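Local structure of ceramide very long chain fatty acid hydroxylase SCS7 (Saccharomyces cerevisiae, 4ZR1) at residues K50-L54 and F73-I78; T143-Y147 and W270-T276; K257-L261 and G279-S285. The protein hydroxylates the very long chain fatty acid of ceramides, probably at C-2, drawing on cytochrome b5 and O2 at a likely catalytic dimetal centre. The contacts are given in a common frame with arbitrary orientation. Numbering follows the deposited sequence.

The three contacts lie on the side of this membrane hydroxylase assigned to the cytoplasm and at its junction with the transmembrane helices. Contact 1 comes first along the chain and closes before the others open, tying the end of helix 44-51 to helix 71-78. Contacts 2 and 3 interlock in sequence, because 257-261 falls between the two segments of contact 2 and 279-285 follows them. Their centres are 16 Å apart, and they touch where T276 O meets L261 CB at 3.3 Å. Contact 3 also meets contact 1, V75 O lying 3.6 Å from Y259 OH, whereas contacts 1 and 2 stay about 17 Å apart at their nearest atoms. Contact 3 thus bridges the other two beside the zinc-binding histidines.

Contact 1. Residues K50-L54 and F73-I78; sequences KHKFL and FYVDQI
The 50-54 segment leaves helix 44-51 after H51: K52 takes a positive phi (56/45), F53 (-114/-96) is irregular and L54 (-116/143) extended. The partner, F73-I78, is helical, with Q77 N bonded to F73 O at 3.0 Å and I78 N to Y74 O at 2.9 Å. The closest CA atoms are those of F53 and Q77, 7.1 Å apart. F53, with chi1 t and chi2 50°, points toward the helix and is the centre of the contact. Q77 CB sits 3.4 Å from the centroid of its ring, 7° off the normal, a CH-pi contact over the face. F73, also t at chi1, receives the edge of F53 on its ring face in an offset edge-to-face pair, centroids 5.7 Å apart and planes at 87°. The edge of F73 lies against the turn, its CZ 3.5 Å from both H51 O and K52 O. F53 CZ is 4.2 Å from Y74 CD1 and 4.1 Å from I78 CD1, both residues being t at chi1. F69 completes an aromatic cluster with F53 and F73 that packs the loop after helix 44-51 on helix 71-78. Y74 hydrogen-bonds H170 on helix 164-179, which carries zinc ligands H174, H177 and H178; the I78 side chain is about 6 Å from that of H178. No hydrogen bond joins the segments, so aromatic and apolar packing holds them together.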
loop_
_atom_site.group_PDB
_atom_site.type_symbol
_atom_site.label_atom_id
_atom_site.label_comp_id
_atom_site.label_asym_id
_atom_site.label_seq_id
_atom_site.Cartn_x
_atom_site.Cartn_y
_atom_site.Cartn_z
ATOM N N LYS A 50 -12.036 -1.718 23.734
ATOM C CA LYS A 50 -12.525 -2.987 23.207
ATOM C C LYS A 50 -11.397 -3.897 22.717
ATOM O O LYS A 50 -11.348 -5.063 23.083
ATOM C CB LYS A 50 -13.533 -2.747 22.081
ATOM C CG LYS A 50 -14.206 -4.022 21.584
ATOM C CD LYS A 50 -15.350 -3.742 20.625
ATOM C CE LYS A 50 -15.953 -5.039 20.091
ATOM N NZ LYS A 50 -17.083 -4.800 19.140
ATOM N N HIS A 51 -10.487 -3.368 21.906
ATOM C CA HIS A 51 -9.476 -4.209 21.262
ATOM C C HIS A 51 -8.101 -4.115 21.926
ATOM O O HIS A 51 -7.213 -4.924 21.639
ATOM C CB HIS A 51 -9.368 -3.852 19.777
ATOM C CG HIS A 51 -10.664 -3.971 19.035
ATOM N ND1 HIS A 51 -11.218 -5.189 18.693
ATOM C CD2 HIS A 51 -11.515 -3.028 18.569
ATOM C CE1 HIS A 51 -12.354 -4.989 18.049
ATOM N NE2 HIS A 51 -12.558 -3.686 17.959
ATOM N N LYS A 52 -7.936 -3.136 22.814
ATOM C CA LYS A 52 -6.705 -2.980 23.593
ATOM C C LYS A 52 -5.478 -2.874 22.688
ATOM O O LYS A 52 -4.447 -3.495 22.939
ATOM C CB LYS A 52 -6.545 -4.147 24.582
ATOM C CG LYS A 52 -7.528 -4.117 25.754
ATOM C CD LYS A 52 -7.101 -5.055 26.882
ATOM C CE LYS A 52 -6.655 -4.283 28.119
ATOM N NZ LYS A 52 -5.910 -5.120 29.110
ATOM N N PHE A 53 -5.596 -2.074 21.635
ATOM C CA PHE A 53 -4.545 -1.979 20.628
ATOM C C PHE A 53 -3.878 -0.598 20.596
ATOM O O PHE A 53 -2.964 -0.326 21.360
ATOM C CB PHE A 53 -5.125 -2.324 19.259
ATOM C CG PHE A 53 -4.107 -2.381 18.156
ATOM C CD1 PHE A 53 -2.942 -3.116 18.304
ATOM C CD2 PHE A 53 -4.338 -1.737 16.950
ATOM C CE1 PHE A 53 -2.007 -3.175 17.281
ATOM C CE2 PHE A 53 -3.408 -1.796 15.917
ATOM C CZ PHE A 53 -2.243 -2.514 16.083
ATOM N N LEU A 54 -4.328 0.265 19.694
ATOM C CA LEU A 54 -3.814 1.622 19.629
ATOM C C LEU A 54 -4.916 2.630 19.947
ATOM O O LEU A 54 -6.080 2.451 19.579
ATOM C CB LEU A 54 -3.225 1.916 18.245
ATOM C CG LEU A 54 -2.000 1.119 17.786
ATOM C CD1 LEU A 54 -1.705 1.451 16.339
ATOM C CD2 LEU A 54 -0.770 1.387 18.646
ATOM N N PHE A 73 -0.294 -10.412 17.522
ATOM C CA PHE A 73 -1.335 -9.474 17.918
ATOM C C PHE A 73 -1.276 -8.209 17.073
ATOM O O PHE A 73 -2.304 -7.697 16.618
ATOM C CB PHE A 73 -1.202 -9.132 19.391
ATOM C CG PHE A 73 -2.203 -8.125 19.872
ATOM C CD1 PHE A 73 -3.557 -8.422 19.863
ATOM C CD2 PHE A 73 -1.789 -6.880 20.346
ATOM C CE1 PHE A 73 -4.488 -7.503 20.313
ATOM C CE2 PHE A 73 -2.712 -5.951 20.797
ATOM C CZ PHE A 73 -4.067 -6.263 20.782
ATOM N N TYR A 74 -0.064 -7.708 16.863
ATOM C CA TYR A 74 0.130 -6.555 16.001
ATOM C C TYR A 74 -0.409 -6.797 14.582
ATOM O O TYR A 74 -1.115 -5.942 14.035
ATOM C CB TYR A 74 1.610 -6.179 15.930
ATOM C CG TYR A 74 1.886 -5.223 14.807
ATOM C CD1 TYR A 74 1.595 -3.865 14.935
ATOM C CD2 TYR A 74 2.395 -5.677 13.598
ATOM C CE1 TYR A 74 1.828 -2.982 13.891
ATOM C CE2 TYR A 74 2.629 -4.804 12.548
ATOM C CZ TYR A 74 2.346 -3.461 12.698
ATOM O OH TYR A 74 2.582 -2.607 11.646
ATOM N N VAL A 75 -0.077 -7.948 13.986
ATOM C CA VAL A 75 -0.489 -8.229 12.606
ATOM C C VAL A 75 -1.990 -8.461 12.532
ATOM O O VAL A 75 -2.628 -8.093 11.557
ATOM C CB VAL A 75 0.249 -9.458 11.980
ATOM C CG1 VAL A 75 1.748 -9.260 12.012
ATOM C CG2 VAL A 75 -0.117 -10.746 12.682
ATOM N N ASP A 76 -2.561 -9.051 13.573
ATOM C CA ASP A 76 -3.987 -9.315 13.573
ATOM C C ASP A 76 -4.763 -8.014 13.684
ATOM O O ASP A 76 -5.854 -7.874 13.144
ATOM C CB ASP A 76 -4.365 -10.247 14.722
ATOM C CG ASP A 76 -5.815 -10.680 14.659
ATOM O OD1 ASP A 76 -6.660 -10.034 15.316
ATOM O OD2 ASP A 76 -6.110 -11.656 13.932
ATOM N N GLN A 77 -4.183 -7.053 14.385
ATOM C CA GLN A 77 -4.923 -5.862 14.755
ATOM C C GLN A 77 -4.759 -4.724 13.751
ATOM O O GLN A 77 -5.706 -3.979 13.496
ATOM C CB GLN A 77 -4.492 -5.416 16.149
ATOM C CG GLN A 77 -5.626 -4.912 17.002
ATOM C CD GLN A 77 -6.656 -5.956 17.293
ATOM O OE1 GLN A 77 -6.350 -7.145 17.394
ATOM N NE2 GLN A 77 -7.901 -5.523 17.412
ATOM N N ILE A 78 -3.561 -4.601 13.183
ATOM C CA ILE A 78 -3.245 -3.530 12.236
ATOM C C ILE A 78 -4.012 -3.670 10.916
ATOM O O ILE A 78 -4.237 -2.676 10.222
ATOM C CB ILE A 78 -1.728 -3.481 11.925
ATOM C CG1 ILE A 78 -1.323 -2.109 11.388
ATOM C CG2 ILE A 78 -1.334 -4.573 10.929
ATOM C CD1 ILE A 78 -1.444 -0.997 12.394
#

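Contact 2. Residues T143-Y147 and W270-T276; sequences TLIEY and WDEVFGT
A very short hydrogen bond, 2.5 Å from W270 NE1 to T143 OG1 and nearly straight at 166°, joins the indole to a transmembrane helix. T143-Y147 is helical throughout; W270-V273 ends a short helix, F274 (-104/15) leaves it, and G275, at positive phi (59/52), is the C-prime residue of a Schellman motif in which T276 N bonds D271 O at 2.7 Å and G275 N bonds E272 O at 3.2 Å. The nearest CA atoms are those of Y147 and W270, 6.6 Å apart. W270 (chi1 m, chi2 110°) offers the face of its six-membered ring to L144 CD1, 3.5 Å from the centroid in a CH-pi contact; the t,p rotamer of L144 also brings CD1 within 3.8 Å of F274 CE2. Y147, t at chi1 with chi2 86°, reaches across the interface, its CD1 3.6 Å from W270 CB. Its ring and that of F274 (chi1 m) are tilted by 24° but slid apart, centroids 5.3 Å away, so they barely overlap. At the tip, Y147 OH donates to T276 OG1 at 2.7 Å, and T276 OG1 donates to D271 OD1 at 2.5 Å, a chain of hydrogen bonds from Y147 through T276 to D271; Y147 OH is also bonded to R151. The contact joins transmembrane helix 128-154, about one turn before zinc ligand H150, to helix 269-273, in the part assigned to the cytoplasm, with D271 held further by Y250 of helix 242-256 and by the 263-264 backbone.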
loop_
_atom_site.group_PDB
_atom_site.type_symbol
_atom_site.label_atom_id
_atom_site.label_comp_id
_atom_site.label_asym_id
_atom_site.label_seq_id
_atom_site.Cartn_x
_atom_site.Cartn_y
_atom_site.Cartn_z
ATOM N N THR A 143 4.877 -4.159 -12.834
ATOM C CA THR A 143 3.700 -4.872 -12.324
ATOM C C THR A 143 4.097 -6.093 -11.513
ATOM O O THR A 143 3.347 -6.528 -10.637
ATOM C CB THR A 143 2.751 -5.353 -13.446
ATOM O OG1 THR A 143 3.318 -6.489 -14.119
ATOM C CG2 THR A 143 2.492 -4.245 -14.422
ATOM N N LEU A 144 5.268 -6.650 -11.828
ATOM C CA LEU A 144 5.773 -7.811 -11.114
ATOM C C LEU A 144 6.329 -7.380 -9.762
ATOM O O LEU A 144 6.031 -7.990 -8.734
ATOM C CB LEU A 144 6.838 -8.537 -11.938
ATOM C CG LEU A 144 7.217 -9.915 -11.386
ATOM C CD1 LEU A 144 5.984 -10.815 -11.208
ATOM C CD2 LEU A 144 8.233 -10.577 -12.291
ATOM N N ILE A 145 7.140 -6.324 -9.783
ATOM C CA ILE A 145 7.577 -5.625 -8.579
ATOM C C ILE A 145 6.400 -5.229 -7.682
ATOM O O ILE A 145 6.397 -5.521 -6.476
ATOM C CB ILE A 145 8.380 -4.381 -8.952
ATOM C CG1 ILE A 145 9.716 -4.808 -9.567
ATOM C CG2 ILE A 145 8.592 -3.490 -7.742
ATOM C CD1 ILE A 145 10.474 -3.681 -10.239
ATOM N N GLU A 146 5.408 -4.574 -8.284
ATOM C CA GLU A 146 4.153 -4.236 -7.604
ATOM C C GLU A 146 3.557 -5.437 -6.868
ATOM O O GLU A 146 3.205 -5.337 -5.698
ATOM C CB GLU A 146 3.138 -3.687 -8.609
ATOM C CG GLU A 146 1.733 -3.541 -8.050
ATOM C CD GLU A 146 0.687 -3.307 -9.132
ATOM O OE1 GLU A 146 -0.379 -3.968 -9.068
ATOM O OE2 GLU A 146 0.918 -2.453 -10.027
ATOM N N TYR A 147 3.460 -6.575 -7.551
ATOM C CA TYR A 147 2.985 -7.814 -6.928
ATOM C C TYR A 147 3.922 -8.295 -5.815
ATOM O O TYR A 147 3.460 -8.720 -4.759
ATOM C CB TYR A 147 2.818 -8.925 -7.979
ATOM C CG TYR A 147 2.344 -10.239 -7.398
ATOM C CD1 TYR A 147 0.991 -10.492 -7.216
ATOM C CD2 TYR A 147 3.255 -11.219 -7.008
ATOM C CE1 TYR A 147 0.556 -11.687 -6.670
ATOM C CE2 TYR A 147 2.832 -12.407 -6.466
ATOM C CZ TYR A 147 1.480 -12.639 -6.301
ATOM O OH TYR A 147 1.057 -13.829 -5.758
ATOM N N TRP A 270 -0.839 -11.128 -12.044
ATOM C CA TRP A 270 0.135 -11.902 -11.291
ATOM C C TRP A 270 -0.490 -12.673 -10.127
ATOM O O TRP A 270 0.135 -13.589 -9.583
ATOM C CB TRP A 270 1.248 -10.982 -10.785
ATOM C CG TRP A 270 1.989 -10.332 -11.897
ATOM C CD1 TRP A 270 1.958 -9.014 -12.245
ATOM C CD2 TRP A 270 2.851 -10.975 -12.839
ATOM N NE1 TRP A 270 2.761 -8.790 -13.336
ATOM C CE2 TRP A 270 3.320 -9.984 -13.723
ATOM C CE3 TRP A 270 3.273 -12.301 -13.023
ATOM C CZ2 TRP A 270 4.196 -10.271 -14.772
ATOM C CZ3 TRP A 270 4.142 -12.585 -14.060
ATOM C CH2 TRP A 270 4.596 -11.574 -14.921
ATOM N N ASP A 271 -1.708 -12.303 -9.741
ATOM C CA ASP A 271 -2.442 -13.063 -8.733
ATOM C C ASP A 271 -2.829 -14.416 -9.309
ATOM O O ASP A 271 -2.745 -15.455 -8.653
ATOM C CB ASP A 271 -3.694 -12.314 -8.279
ATOM C CG ASP A 271 -3.432 -11.399 -7.101
ATOM O OD1 ASP A 271 -2.599 -11.760 -6.239
ATOM O OD2 ASP A 271 -4.057 -10.315 -7.046
ATOM N N GLU A 272 -3.258 -14.384 -10.559
ATOM C CA GLU A 272 -3.687 -15.585 -11.238
ATOM C C GLU A 272 -2.478 -16.492 -11.488
ATOM O O GLU A 272 -2.487 -17.674 -11.149
ATOM C CB GLU A 272 -4.393 -15.205 -12.530
ATOM C CG GLU A 272 -5.773 -15.790 -12.673
ATOM C CD GLU A 272 -6.703 -14.915 -13.506
ATOM O OE1 GLU A 272 -6.225 -14.324 -14.497
ATOM O OE2 GLU A 272 -7.925 -14.892 -13.234
ATOM N N VAL A 273 -1.428 -15.903 -12.046
ATOM C CA VAL A 273 -0.174 -16.592 -12.323
ATOM C C VAL A 273 0.388 -17.317 -11.097
ATOM O O VAL A 273 0.791 -18.475 -11.195
ATOM C CB VAL A 273 0.882 -15.596 -12.844
ATOM C CG1 VAL A 273 2.234 -16.262 -12.992
ATOM C CG2 VAL A 273 0.424 -14.961 -14.153
ATOM N N PHE A 274 0.405 -16.643 -9.947
ATOM C CA PHE A 274 1.026 -17.198 -8.739
ATOM C C PHE A 274 0.018 -17.705 -7.725
ATOM O O PHE A 274 0.352 -17.931 -6.559
ATOM C CB PHE A 274 1.922 -16.166 -8.067
ATOM C CG PHE A 274 3.093 -15.757 -8.890
ATOM C CD1 PHE A 274 4.151 -16.630 -9.091
ATOM C CD2 PHE A 274 3.169 -14.485 -9.417
ATOM C CE1 PHE A 274 5.259 -16.250 -9.841
ATOM C CE2 PHE A 274 4.277 -14.090 -10.166
ATOM C CZ PHE A 274 5.323 -14.974 -10.378
ATOM N N GLY A 275 -1.217 -17.873 -8.178
ATOM C CA GLY A 275 -2.252 -18.485 -7.369
ATOM C C GLY A 275 -2.525 -17.765 -6.067
ATOM O O GLY A 275 -2.501 -18.369 -4.997
ATOM N N THR A 276 -2.770 -16.464 -6.157
ATOM C CA THR A 276 -3.224 -15.695 -5.010
ATOM C C THR A 276 -4.456 -14.883 -5.384
ATOM O O THR A 276 -4.806 -13.935 -4.688
ATOM C CB THR A 276 -2.131 -14.742 -4.469
ATOM O OG1 THR A 276 -1.640 -13.914 -5.532
ATOM C CG2 THR A 276 -0.977 -15.525 -3.854
#

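Contact 3. Residues K257-L261 and G279-S285; sequences KNYQL and GPDAPLS
Neither segment is regular helix or strand; K257 CA and L284 CA approach to 5.2 Å, and N258 CA and S285 CA to 5.0 Å. G279 opens a type I beta turn that ends at A282, closed by a weak bond from A282 N to G279 O at 3.4 Å. The extended, all-t side chain of K257 runs along this turn, its NZ 3.7 Å from P280 O and its CE 3.5 Å from A282 O; NZ is hydrogen-bonded to K30 O. A282 directs CB toward L261 CD1, 3.9 Å away. P283 turns its CB away, but its carbonyl O accepts from N258 ND2 at 2.7 Å. L284 contributes a CA-H...O contact, CA to K257 O 3.3 Å, and its CD2 lies 3.8 Å from K257 CG. S285 N then bonds K257 O weakly at 3.0 Å, while S285 OG, carried inward by chi1 m, accepts a weak bond from Y259 N at 3.3 Å. N258, t at chi1, also takes Q260 N on OD1 at 2.7 Å. Y259 stacks on H79 and lies about 4 Å, side chain to side chain, from H155 and H178. The arrangement is an Asx turn at N258 held against the extended, polyproline-like run P283-S285, beside the histidine-rich zinc site of this enzyme.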
loop_
_atom_site.group_PDB
_atom_site.type_symbol
_atom_site.label_atom_id
_atom_site.label_comp_id
_atom_site.label_asym_id
_atom_site.label_seq_id
_atom_site.Cartn_x
_atom_site.Cartn_y
_atom_site.Cartn_z
ATOM N N LYS A 257 -11.846 -8.107 3.376
ATOM C CA LYS A 257 -12.260 -9.507 3.305
ATOM C C LYS A 257 -11.094 -10.479 3.492
ATOM O O LYS A 257 -11.153 -11.380 4.338
ATOM C CB LYS A 257 -12.955 -9.779 1.973
ATOM C CG LYS A 257 -13.434 -11.206 1.796
ATOM C CD LYS A 257 -14.254 -11.333 0.527
ATOM C CE LYS A 257 -14.816 -12.732 0.346
ATOM N NZ LYS A 257 -15.635 -12.805 -0.898
ATOM N N ASN A 258 -10.037 -10.291 2.703
ATOM C CA ASN A 258 -8.876 -11.175 2.751
ATOM C C ASN A 258 -7.607 -10.468 2.271
ATOM O O ASN A 258 -7.507 -10.104 1.098
ATOM C CB ASN A 258 -9.136 -12.430 1.901
ATOM C CG ASN A 258 -8.177 -13.573 2.217
ATOM O OD1 ASN A 258 -6.980 -13.364 2.416
ATOM N ND2 ASN A 258 -8.711 -14.790 2.271
ATOM N N TYR A 259 -6.644 -10.281 3.174
ATOM C CA TYR A 259 -5.366 -9.665 2.819
ATOM C C TYR A 259 -4.257 -10.711 2.681
ATOM O O TYR A 259 -3.070 -10.379 2.716
ATOM C CB TYR A 259 -4.967 -8.591 3.847
ATOM C CG TYR A 259 -4.743 -9.074 5.273
ATOM C CD1 TYR A 259 -5.806 -9.231 6.154
ATOM C CD2 TYR A 259 -3.462 -9.330 5.748
ATOM C CE1 TYR A 259 -5.604 -9.663 7.454
ATOM C CE2 TYR A 259 -3.246 -9.750 7.049
ATOM C CZ TYR A 259 -4.321 -9.918 7.895
ATOM O OH TYR A 259 -4.104 -10.343 9.186
ATOM N N GLN A 260 -4.648 -11.976 2.533
ATOM C CA GLN A 260 -3.705 -13.026 2.158
ATOM C C GLN A 260 -3.783 -13.256 0.649
ATOM O O GLN A 260 -3.037 -14.066 0.090
ATOM C CB GLN A 260 -3.981 -14.327 2.916
ATOM C CG GLN A 260 -3.459 -14.336 4.336
ATOM C CD GLN A 260 -4.333 -13.550 5.292
ATOM O OE1 GLN A 260 -5.557 -13.704 5.319
ATOM N NE2 GLN A 260 -3.706 -12.679 6.066
ATOM N N LEU A 261 -4.692 -12.526 0.005
ATOM C CA LEU A 261 -4.894 -12.595 -1.436
ATOM C C LEU A 261 -5.063 -11.196 -2.036
ATOM O O LEU A 261 -5.115 -10.204 -1.306
ATOM C CB LEU A 261 -6.120 -13.444 -1.755
ATOM C CG LEU A 261 -6.148 -14.868 -1.212
ATOM C CD1 LEU A 261 -7.527 -15.447 -1.409
ATOM C CD2 LEU A 261 -5.096 -15.734 -1.891
ATOM N N GLY A 279 -10.909 -14.774 -5.531
ATOM C CA GLY A 279 -12.164 -15.177 -6.146
ATOM C C GLY A 279 -13.370 -14.938 -5.258
ATOM O O GLY A 279 -13.220 -14.471 -4.130
ATOM N N PRO A 280 -14.575 -15.261 -5.754
ATOM C CA PRO A 280 -15.793 -14.905 -5.007
ATOM C C PRO A 280 -16.180 -15.786 -3.798
ATOM O O PRO A 280 -17.126 -15.399 -3.119
ATOM C CB PRO A 280 -16.880 -14.942 -6.102
ATOM C CG PRO A 280 -16.344 -15.872 -7.154
ATOM C CD PRO A 280 -14.856 -15.701 -7.136
ATOM N N ASP A 281 -15.476 -16.899 -3.557
ATOM C CA ASP A 281 -15.626 -17.775 -2.376
ATOM C C ASP A 281 -14.298 -17.895 -1.611
ATOM O O ASP A 281 -14.030 -18.880 -0.928
ATOM C CB ASP A 281 -16.163 -19.161 -2.792
ATOM C CG ASP A 281 -15.090 -20.078 -3.409
ATOM O OD1 ASP A 281 -13.874 -19.773 -3.374
ATOM O OD2 ASP A 281 -15.476 -21.128 -3.966
ATOM N N ALA A 282 -13.438 -16.909 -1.796
ATOM C CA ALA A 282 -12.275 -16.759 -0.939
ATOM C C ALA A 282 -12.713 -16.628 0.513
ATOM O O ALA A 282 -13.729 -16.010 0.782
ATOM C CB ALA A 282 -11.462 -15.554 -1.381
ATOM N N PRO A 283 -11.962 -17.239 1.440
ATOM C CA PRO A 283 -12.296 -17.183 2.866
ATOM C C PRO A 283 -12.060 -15.792 3.449
ATOM O O PRO A 283 -11.346 -14.980 2.854
ATOM C CB PRO A 283 -11.328 -18.191 3.497
ATOM C CG PRO A 283 -10.724 -18.948 2.356
ATOM C CD PRO A 283 -10.751 -18.034 1.194
ATOM N N LEU A 284 -12.641 -15.526 4.612
ATOM C CA LEU A 284 -12.296 -14.326 5.367
ATOM C C LEU A 284 -10.921 -14.520 6.012
ATOM O O LEU A 284 -10.433 -15.650 6.137
ATOM C CB LEU A 284 -13.350 -14.027 6.433
ATOM C CG LEU A 284 -14.801 -13.867 5.971
ATOM C CD1 LEU A 284 -15.710 -13.568 7.157
ATOM C CD2 LEU A 284 -14.922 -12.785 4.918
ATOM N N SER A 285 -10.286 -13.424 6.416
ATOM C CA SER A 285 -9.023 -13.528 7.135
ATOM C C SER A 285 -9.296 -13.775 8.621
ATOM O O SER A 285 -10.366 -13.425 9.132
ATOM C CB SER A 285 -8.178 -12.273 6.920
ATOM O OG SER A 285 -7.592 -12.278 5.626
#